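Local coordinates for protein tRNA delta(2)-isopentenylpyrophosphate transferase (Staphylococcus epidermidis ATCC 12228, PDB 3D3Q) that probably transfers a dimethylallyl group from dimethylallyl diphosphate to the adenine at position 37 of tRNAs that read codons beginning with uridine, at residues K6-V11 and T309-R314; E26-F31 and V98-G103; L133-L138 and R171-Y176. All coordinates share one frame; numbering follows the deposited sequence.

Contact 1: K6-V11 and T309-R314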
loop_
_atom_site.group_PDB
_atom_site.type_symbol
_atom_site.label_atom_id
_atom_site.label_comp_id
_atom_site.label_asym_id
_atom_site.label_seq_id
_atom_site.Cartn_x
_atom_site.Cartn_y
_atom_site.Cartn_z
ATOM N N LYS A 6 -13.277 7.577 18.134
ATOM C CA LYS A 6 -12.983 7.071 16.763
ATOM C C LYS A 6 -12.978 5.549 16.749
ATOM O O LYS A 6 -12.450 4.903 17.663
ATOM C CB LYS A 6 -11.619 7.568 16.295
ATOM C CG LYS A 6 -11.457 9.050 16.348
ATOM C CD LYS A 6 -9.993 9.444 16.315
ATOM C CE LYS A 6 -9.851 10.951 16.543
ATOM N NZ LYS A 6 -8.438 11.438 16.558
ATOM N N PRO A 7 -13.575 4.951 15.710
ATOM C CA PRO A 7 -13.632 3.488 15.579
ATOM C C PRO A 7 -12.275 2.835 15.258
ATOM O O PRO A 7 -11.479 3.366 14.476
ATOM C CB PRO A 7 -14.647 3.278 14.455
ATOM C CG PRO A 7 -14.477 4.506 13.616
ATOM C CD PRO A 7 -14.355 5.607 14.649
ATOM N N PHE A 8 -12.022 1.678 15.864
ATOM C CA PHE A 8 -10.778 0.959 15.634
ATOM C C PHE A 8 -10.765 0.358 14.234
ATOM O O PHE A 8 -11.749 -0.247 13.800
ATOM C CB PHE A 8 -10.598 -0.160 16.665
ATOM C CG PHE A 8 -9.265 -0.848 16.583
ATOM C CD1 PHE A 8 -8.090 -0.141 16.824
ATOM C CD2 PHE A 8 -9.174 -2.188 16.254
ATOM C CE1 PHE A 8 -6.843 -0.763 16.742
ATOM C CE2 PHE A 8 -7.929 -2.817 16.172
ATOM C CZ PHE A 8 -6.763 -2.093 16.418
ATOM N N LEU A 9 -9.641 0.530 13.541
ATOM C CA LEU A 9 -9.466 0.008 12.186
ATOM C C LEU A 9 -8.039 -0.491 11.946
ATOM O O LEU A 9 -7.089 0.195 12.317
ATOM C CB LEU A 9 -9.763 1.102 11.169
ATOM C CG LEU A 9 -9.606 0.672 9.718
ATOM C CD1 LEU A 9 -10.776 -0.183 9.303
ATOM C CD2 LEU A 9 -9.534 1.894 8.854
ATOM N N ILE A 10 -7.882 -1.671 11.340
ATOM C CA ILE A 10 -6.544 -2.200 11.029
ATOM C C ILE A 10 -6.308 -1.982 9.548
ATOM O O ILE A 10 -7.207 -2.208 8.741
ATOM C CB ILE A 10 -6.391 -3.745 11.263
ATOM C CG1 ILE A 10 -6.569 -4.117 12.736
ATOM C CG2 ILE A 10 -4.988 -4.187 10.865
ATOM C CD1 ILE A 10 -5.450 -3.620 13.611
ATOM N N VAL A 11 -5.114 -1.535 9.180
ATOM C CA VAL A 11 -4.806 -1.324 7.757
ATOM C C VAL A 11 -3.468 -2.027 7.429
ATOM O O VAL A 11 -2.422 -1.717 8.015
ATOM C CB VAL A 11 -4.710 0.207 7.400
ATOM C CG1 VAL A 11 -4.638 0.399 5.900
ATOM C CG2 VAL A 11 -5.898 0.952 7.950
ATOM N N THR A 309 0.732 -7.761 19.514
ATOM C CA THR A 309 1.284 -6.988 20.612
ATOM C C THR A 309 0.762 -5.565 20.532
ATOM O O THR A 309 0.499 -4.922 21.543
ATOM C CB THR A 309 2.811 -6.958 20.527
ATOM O OG1 THR A 309 3.313 -8.296 20.622
ATOM C CG2 THR A 309 3.401 -6.104 21.641
ATOM N N GLN A 310 0.621 -5.082 19.309
ATOM C CA GLN A 310 0.132 -3.742 19.070
ATOM C C GLN A 310 -1.352 -3.681 19.450
ATOM O O GLN A 310 -1.821 -2.666 19.951
ATOM C CB GLN A 310 0.330 -3.380 17.595
ATOM C CG GLN A 310 0.811 -1.959 17.332
ATOM C CD GLN A 310 2.259 -1.724 17.740
ATOM O OE1 GLN A 310 2.807 -0.641 17.524
ATOM N NE2 GLN A 310 2.883 -2.734 18.332
ATOM N N ILE A 311 -2.087 -4.766 19.224
ATOM C CA ILE A 311 -3.510 -4.796 19.556
ATOM C C ILE A 311 -3.761 -4.990 21.051
ATOM O O ILE A 311 -4.820 -4.609 21.568
ATOM C CB ILE A 311 -4.261 -5.915 18.788
ATOM C CG1 ILE A 311 -4.213 -5.643 17.286
ATOM C CG2 ILE A 311 -5.709 -5.982 19.242
ATOM C CD1 ILE A 311 -4.695 -6.794 16.447
ATOM N N ASN A 312 -2.801 -5.595 21.749
ATOM C CA ASN A 312 -2.949 -5.795 23.192
ATOM C C ASN A 312 -2.696 -4.474 23.952
ATOM O O ASN A 312 -2.565 -4.474 25.175
ATOM C CB ASN A 312 -2.009 -6.909 23.707
ATOM C CG ASN A 312 -2.464 -8.322 23.299
ATOM O OD1 ASN A 312 -3.592 -8.529 22.832
ATOM N ND2 ASN A 312 -1.582 -9.301 23.496
ATOM N N LYS A 313 -2.668 -3.355 23.220
ATOM C CA LYS A 313 -2.503 -2.021 23.817
ATOM C C LYS A 313 -3.816 -1.269 23.589
ATOM O O LYS A 313 -4.394 -0.701 24.528
ATOM C CB LYS A 313 -1.336 -1.239 23.183
ATOM C CG LYS A 313 0.047 -1.844 23.441
ATOM C CD LYS A 313 0.293 -2.039 24.934
ATOM C CE LYS A 313 1.283 -3.175 25.215
ATOM N NZ LYS A 313 1.583 -3.349 26.680
ATOM N N ARG A 314 -4.289 -1.291 22.341
ATOM C CA ARG A 314 -5.548 -0.636 21.961
ATOM C C ARG A 314 -6.687 -1.125 22.854
ATOM O O ARG A 314 -7.756 -0.512 22.894
ATOM C CB ARG A 314 -5.918 -0.940 20.499
ATOM C CG ARG A 314 -5.052 -0.292 19.434
ATOM C CD ARG A 314 -5.197 1.228 19.392
ATOM N NE ARG A 314 -4.656 1.772 18.145
ATOM C CZ ARG A 314 -3.379 1.698 17.774
ATOM N NH1 ARG A 314 -2.487 1.107 18.555
ATOM N NH2 ARG A 314 -2.992 2.189 16.605
#
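Phe8 holds its CG opposite the backbone N (chi1 -174°), which sends the ring off strand 8-11 toward helix 309-314, while in Arg314 the bend at the second torsion (chi2 -67°) brings CG, CD and NE alongside the CE1 side of the ring. The two side chains cross at about a right angle. The nearest pair is Phe8 CE1 with Arg314 CG at 3.3 Å, a value that at this resolution marks close contact and no more. Farther along the arginine, Arg314 NE comes to 3.6 Å from Phe8 CE1 and lies at the ring edge, in its plane. Ring and guanidinium planes stand 78° apart, which rules out a parallel stack; the aromatic ring meets mainly the aliphatic part of the arginine. Beyond this pair the contact is purely apolar and looser: Phe8 CZ lies 4.5 Å from Ile311 CG1, and Ile10 CD1 meets Ile311 CD1 at 4.3 Å, methyl to methyl. The segments run nearly antiparallel, their axes 11.4 Å apart at closest approach, with Phe8 level with Arg314 and Ile10 level with Ile311; side chains bridge the whole gap. Thus residues 309-314 of the C-terminal helix pack on the first strand of the parallel sheet, which leads on into the predicted ATP-binding P-loop. The polar end of Arg314 is engaged on the adjoining strand, where NE forms a salt bridge with Asp197 and NH2 a hydrogen bond to the carbonyl O of Thr198. No hydrogen bond joins the two segments themselves, so their cohesion is van der Waals and hydrophobic. The guanidinium charge is probably balanced by Asp197, and the bonds of Arg314 to Asp197 and Thr198 would fix the direction of the aliphatic arm that covers Phe8.

Contact 2: E26-F31 and V98-G103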
loop_
_atom_site.group_PDB
_atom_site.type_symbol
_atom_site.label_atom_id
_atom_site.label_comp_id
_atom_site.label_asym_id
_atom_site.label_seq_id
_atom_site.Cartn_x
_atom_site.Cartn_y
_atom_site.Cartn_z
ATOM N N GLU A 26 -5.184 -13.978 8.692
ATOM C CA GLU A 26 -4.704 -14.488 9.984
ATOM C C GLU A 26 -5.135 -13.576 11.136
ATOM O O GLU A 26 -5.496 -14.055 12.211
ATOM C CB GLU A 26 -3.173 -14.636 9.969
ATOM C CG GLU A 26 -2.679 -15.770 9.057
ATOM C CD GLU A 26 -3.163 -17.163 9.491
ATOM O OE1 GLU A 26 -2.637 -17.705 10.501
ATOM O OE2 GLU A 26 -4.084 -17.713 8.826
ATOM N N VAL A 27 -5.091 -12.265 10.900
ATOM C CA VAL A 27 -5.500 -11.287 11.901
ATOM C C VAL A 27 -7.015 -11.367 12.051
ATOM O O VAL A 27 -7.549 -11.270 13.148
ATOM C CB VAL A 27 -5.128 -9.872 11.468
ATOM C CG1 VAL A 27 -5.687 -8.869 12.438
ATOM C CG2 VAL A 27 -3.635 -9.753 11.379
ATOM N N ALA A 28 -7.695 -11.558 10.929
ATOM C CA ALA A 28 -9.136 -11.654 10.915
ATOM C C ALA A 28 -9.597 -12.880 11.681
ATOM O O ALA A 28 -10.658 -12.871 12.310
ATOM C CB ALA A 28 -9.635 -11.716 9.494
ATOM N N LYS A 29 -8.804 -13.943 11.634
ATOM C CA LYS A 29 -9.162 -15.163 12.341
ATOM C C LYS A 29 -8.824 -15.114 13.821
ATOM O O LYS A 29 -9.442 -15.821 14.601
ATOM C CB LYS A 29 -8.471 -16.376 11.717
ATOM C CG LYS A 29 -9.034 -16.803 10.373
ATOM C CD LYS A 29 -8.651 -18.253 10.055
ATOM C CE LYS A 29 -7.126 -18.471 10.036
ATOM N NZ LYS A 29 -6.737 -19.897 9.787
ATOM N N LYS A 30 -7.854 -14.297 14.213
ATOM C CA LYS A 30 -7.493 -14.229 15.618
ATOM C C LYS A 30 -8.312 -13.170 16.358
ATOM O O LYS A 30 -8.384 -13.195 17.582
ATOM C CB LYS A 30 -5.989 -13.952 15.769
ATOM C CG LYS A 30 -5.422 -14.161 17.169
ATOM C CD LYS A 30 -3.935 -13.839 17.197
ATOM C CE LYS A 30 -3.284 -14.236 18.517
ATOM N NZ LYS A 30 -1.795 -14.077 18.460
ATOM N N PHE A 31 -8.939 -12.252 15.619
ATOM C CA PHE A 31 -9.752 -11.191 16.219
ATOM C C PHE A 31 -11.093 -11.084 15.529
ATOM O O PHE A 31 -11.640 -9.991 15.392
ATOM C CB PHE A 31 -9.026 -9.859 16.121
ATOM C CG PHE A 31 -7.706 -9.860 16.804
ATOM C CD1 PHE A 31 -7.619 -9.632 18.171
ATOM C CD2 PHE A 31 -6.548 -10.156 16.097
ATOM C CE1 PHE A 31 -6.388 -9.704 18.831
ATOM C CE2 PHE A 31 -5.311 -10.232 16.740
ATOM C CZ PHE A 31 -5.227 -10.007 18.111
ATOM N N VAL A 98 -14.075 -6.503 14.043
ATOM C CA VAL A 98 -12.934 -5.650 13.772
ATOM C C VAL A 98 -12.742 -5.378 12.302
ATOM O O VAL A 98 -12.299 -6.252 11.551
ATOM C CB VAL A 98 -11.646 -6.274 14.297
ATOM C CG1 VAL A 98 -10.471 -5.365 13.982
ATOM C CG2 VAL A 98 -11.767 -6.512 15.781
ATOM N N PRO A 99 -13.066 -4.154 11.867
ATOM C CA PRO A 99 -12.918 -3.774 10.465
ATOM C C PRO A 99 -11.432 -3.756 10.057
ATOM O O PRO A 99 -10.609 -3.059 10.671
ATOM C CB PRO A 99 -13.559 -2.398 10.421
ATOM C CG PRO A 99 -13.202 -1.847 11.755
ATOM C CD PRO A 99 -13.467 -3.000 12.684
ATOM N N ILE A 100 -11.102 -4.520 9.011
ATOM C CA ILE A 100 -9.726 -4.640 8.514
ATOM C C ILE A 100 -9.697 -4.386 7.014
ATOM O O ILE A 100 -10.449 -5.003 6.262
ATOM C CB ILE A 100 -9.182 -6.074 8.732
ATOM C CG1 ILE A 100 -9.401 -6.515 10.180
ATOM C CG2 ILE A 100 -7.727 -6.121 8.405
ATOM C CD1 ILE A 100 -9.417 -8.012 10.343
ATOM N N ILE A 101 -8.836 -3.480 6.576
ATOM C CA ILE A 101 -8.719 -3.217 5.153
ATOM C C ILE A 101 -7.372 -3.769 4.678
ATOM O O ILE A 101 -6.318 -3.461 5.226
ATOM C CB ILE A 101 -8.844 -1.710 4.824
ATOM C CG1 ILE A 101 -7.860 -0.909 5.658
ATOM C CG2 ILE A 101 -10.263 -1.247 5.092
ATOM C CD1 ILE A 101 -8.000 0.574 5.472
ATOM N N ALA A 102 -7.446 -4.626 3.667
ATOM C CA ALA A 102 -6.290 -5.262 3.089
ATOM C C ALA A 102 -6.007 -4.594 1.768
ATOM O O ALA A 102 -6.916 -4.368 0.964
ATOM C CB ALA A 102 -6.565 -6.721 2.873
ATOM N N GLY A 103 -4.739 -4.257 1.557
ATOM C CA GLY A 103 -4.332 -3.631 0.311
ATOM C C GLY A 103 -4.691 -2.172 0.202
ATOM O O GLY A 103 -5.034 -1.528 1.191
#
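Ile100 reaches from the strand to helix 26-30 with its terminal CD1, and this methyl makes the dense part of the contact. Ile100 CD1 sits 3.7 Å from Ala28 CA and 3.8 Å from Ala28 CB; the small alanine lets the strand's side chain come right up to the helix backbone. Val27 CG1 flanks the same methyl, with 4.4 Å to Ile100 CD1. An extended second torsion (chi2 157°) carries CD1 out to this position, and all three residues are buried. Toward Phe31 and Val98 the side chains meet less closely, and both residues are partly exposed. The near approach there is to a backbone carbonyl, Val98 CG2 to Phe31 O at 3.5 Å; the side chains meet only through Phe31 CB, 4.3 Å from Val98 CG2, because the phenyl ring turns off from the strand. Lys29, exposed, sets out from the helix away from the strand; its NZ forms salt bridges with Glu26 OE2 and Glu60. Helix 20-30, which starts within the predicted P-loop, thereby covers strand 98-102 of the parallel sheet. That strand is hydrogen-bonded to strand 33-37, helix 78-94 packs against its Pro99, and helix 300-314 receives Phe31 on Thr308 and Ile311.

Contact 3: L133-L138 and R171-Y176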
loop_
_atom_site.group_PDB
_atom_site.type_symbol
_atom_site.label_atom_id
_atom_site.label_comp_id
_atom_site.label_asym_id
_atom_site.label_seq_id
_atom_site.Cartn_x
_atom_site.Cartn_y
_atom_site.Cartn_z
ATOM N N LEU A 133 22.023 11.450 -0.240
ATOM C CA LEU A 133 23.429 11.791 -0.100
ATOM C C LEU A 133 23.682 12.671 1.095
ATOM O O LEU A 133 24.635 12.451 1.836
ATOM C CB LEU A 133 23.938 12.494 -1.345
ATOM C CG LEU A 133 24.327 11.506 -2.437
ATOM C CD1 LEU A 133 24.632 12.281 -3.703
ATOM C CD2 LEU A 133 25.531 10.661 -1.980
ATOM N N LYS A 134 22.826 13.672 1.271
ATOM C CA LYS A 134 22.944 14.628 2.375
ATOM C C LYS A 134 22.711 13.944 3.713
ATOM O O LYS A 134 23.317 14.316 4.717
ATOM C CB LYS A 134 21.929 15.761 2.179
ATOM C CG LYS A 134 22.354 17.106 2.752
ATOM C CD LYS A 134 22.189 17.187 4.261
ATOM C CE LYS A 134 22.843 18.454 4.807
ATOM N NZ LYS A 134 24.322 18.400 4.610
ATOM N N LEU A 135 21.823 12.947 3.717
ATOM C CA LEU A 135 21.503 12.189 4.923
ATOM C C LEU A 135 22.704 11.325 5.285
ATOM O O LEU A 135 23.132 11.289 6.439
ATOM C CB LEU A 135 20.263 11.313 4.697
ATOM C CG LEU A 135 18.880 11.974 4.778
ATOM C CD1 LEU A 135 17.801 10.957 4.423
ATOM C CD2 LEU A 135 18.642 12.520 6.186
ATOM N N LYS A 136 23.252 10.636 4.292
ATOM C CA LYS A 136 24.412 9.800 4.529
ATOM C C LYS A 136 25.567 10.689 5.001
ATOM O O LYS A 136 26.489 10.221 5.661
ATOM C CB LYS A 136 24.777 9.026 3.254
ATOM C CG LYS A 136 25.931 8.046 3.414
ATOM C CD LYS A 136 25.900 6.953 2.344
ATOM C CE LYS A 136 24.784 5.937 2.601
ATOM N NZ LYS A 136 24.767 4.838 1.586
ATOM N N GLU A 137 25.512 11.973 4.671
ATOM C CA GLU A 137 26.550 12.906 5.097
ATOM C C GLU A 137 26.189 13.437 6.479
ATOM O O GLU A 137 26.880 14.295 7.032
ATOM C CB GLU A 137 26.684 14.073 4.100
ATOM C CG GLU A 137 27.286 13.654 2.742
ATOM C CD GLU A 137 27.272 14.747 1.674
ATOM O OE1 GLU A 137 27.883 14.526 0.598
ATOM O OE2 GLU A 137 26.653 15.816 1.906
ATOM N N LEU A 138 25.095 12.924 7.036
ATOM C CA LEU A 138 24.670 13.342 8.366
ATOM C C LEU A 138 24.862 12.224 9.358
ATOM O O LEU A 138 24.631 12.406 10.551
ATOM C CB LEU A 138 23.208 13.775 8.378
ATOM C CG LEU A 138 22.842 15.071 7.655
ATOM C CD1 LEU A 138 21.357 15.297 7.841
ATOM C CD2 LEU A 138 23.642 16.253 8.202
ATOM N N ARG A 171 13.755 10.938 10.317
ATOM C CA ARG A 171 12.508 10.955 9.593
ATOM C C ARG A 171 12.036 12.394 9.390
ATOM O O ARG A 171 11.530 12.746 8.327
ATOM C CB ARG A 171 11.461 10.174 10.361
ATOM C CG ARG A 171 10.909 9.019 9.579
ATOM C CD ARG A 171 9.452 9.259 9.239
ATOM N NE ARG A 171 9.212 10.380 8.314
ATOM C CZ ARG A 171 9.622 10.426 7.048
ATOM N NH1 ARG A 171 9.332 11.480 6.303
ATOM N NH2 ARG A 171 10.330 9.423 6.534
ATOM N N ALA A 172 12.208 13.223 10.411
ATOM C CA ALA A 172 11.818 14.613 10.321
ATOM C C ALA A 172 12.776 15.337 9.375
ATOM O O ALA A 172 12.349 16.016 8.441
ATOM C CB ALA A 172 11.841 15.257 11.699
ATOM N N ILE A 173 14.076 15.195 9.608
ATOM C CA ILE A 173 15.072 15.823 8.747
ATOM C C ILE A 173 14.929 15.316 7.312
ATOM O O ILE A 173 15.078 16.071 6.355
ATOM C CB ILE A 173 16.479 15.522 9.264
ATOM C CG1 ILE A 173 16.646 16.177 10.630
ATOM C CG2 ILE A 173 17.525 16.025 8.285
ATOM C CD1 ILE A 173 17.841 15.695 11.375
ATOM N N GLU A 174 14.623 14.034 7.169
ATOM C CA GLU A 174 14.434 13.426 5.859
ATOM C C GLU A 174 13.247 14.043 5.104
ATOM O O GLU A 174 13.354 14.371 3.921
ATOM C CB GLU A 174 14.204 11.930 6.032
ATOM C CG GLU A 174 13.987 11.174 4.744
ATOM C CD GLU A 174 13.640 9.714 4.970
ATOM O OE1 GLU A 174 13.468 9.002 3.946
ATOM O OE2 GLU A 174 13.536 9.288 6.154
ATOM N N TYR A 175 12.119 14.189 5.798
ATOM C CA TYR A 175 10.891 14.757 5.237
ATOM C C TYR A 175 11.081 16.190 4.738
ATOM O O TYR A 175 10.675 16.534 3.626
ATOM C CB TYR A 175 9.794 14.735 6.298
ATOM C CG TYR A 175 8.518 15.379 5.848
ATOM C CD1 TYR A 175 7.604 14.687 5.061
ATOM C CD2 TYR A 175 8.231 16.686 6.197
ATOM C CE1 TYR A 175 6.427 15.287 4.630
ATOM C CE2 TYR A 175 7.068 17.294 5.780
ATOM C CZ TYR A 175 6.165 16.600 4.997
ATOM O OH TYR A 175 5.005 17.235 4.606
ATOM N N TYR A 176 11.681 17.019 5.591
ATOM C CA TYR A 176 11.975 18.416 5.291
ATOM C C TYR A 176 12.816 18.522 4.023
ATOM O O TYR A 176 12.408 19.138 3.047
ATOM C CB TYR A 176 12.762 19.044 6.447
ATOM C CG TYR A 176 13.238 20.441 6.137
ATOM C CD1 TYR A 176 12.329 21.427 5.761
ATOM C CD2 TYR A 176 14.589 20.773 6.179
ATOM C CE1 TYR A 176 12.747 22.709 5.430
ATOM C CE2 TYR A 176 15.023 22.058 5.842
ATOM C CZ TYR A 176 14.097 23.023 5.472
ATOM O OH TYR A 176 14.481 24.309 5.150
#
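Leu135 carries the largest share of the buried surface, and its two methyls divide the work between Glu174 and Ile173. Leu135 CD1 rests against the aliphatic part of Glu174, 3.8 Å from CG and 4.1 Å from CB, the two side chains crossing at about a right angle. Leu135 CD2 turns to the isoleucine and stands 4.2 Å from Ile173 CG2. Glu174 offers its methylenes because its chain is fully extended, with CG opposite the backbone N (chi1 180°); the carboxylate is thereby carried past the leucine, and its charge is probably met on its own helix. Glu174 OE2 faces Arg171 NH2 at 3.2 Å in a salt bridge one turn back, and Glu174 OE1 forms another with Lys178 one turn ahead. These two bonds would hold the glutamate straight and keep its CB and CG presented to Leu135. Ile173 contributes its branch methyl rather than its longer arm: Ile173 CG2, set opposite the backbone N, receives Leu135 CD2 and, more closely, Leu138 CD1 at 3.9 Å. Leu138 lies just beyond the end of helix 133-136, so the leucines span the last turn and the residues that follow it. Their spacing of three is matched by a hydrogen bond from Leu138 N to Leu135 O, which holds the chain in a turn there. No hydrogen bond crosses between the segments; the joint is small and hydrophobic, with Leu138 and Ile173 buried and Leu135 and Glu174 partly exposed. Helix 143-153 supplies the third wall, for Leu146, Tyr149 and Leu150 touch Ile173 and Tyr149 also meets Lys134. The contact therefore joins helix 125-136 to helix 166-179, whose region 167-171 probably interacts with substrate tRNA, in a helical part of the fold away from the parallel sheet.

In the fold
Contacts 1 and 2 share one parallel sheet, their centres 11 Å apart, since strands 8-13 and 98-102 are neighbours in it. Probable hydrogen bonds link them directly: Ile10 N to Pro99 O at 3.1 Å and Ile101 N to Ile10 O at 3.0 Å. Both also lie near the predicted P-loop: the side chain of Lys20, a probable substrate-binding residue, is about 10 Å from that of Ile10 in contact 1 and about 9 Å from that of Ile100 in contact 2. Contact 3 is separate, its centre 31 Å from that of contact 1 and 35 Å from that of contact 2; its segment 171-176 begins at the edge of the region 167-171 that probably meets substrate tRNA.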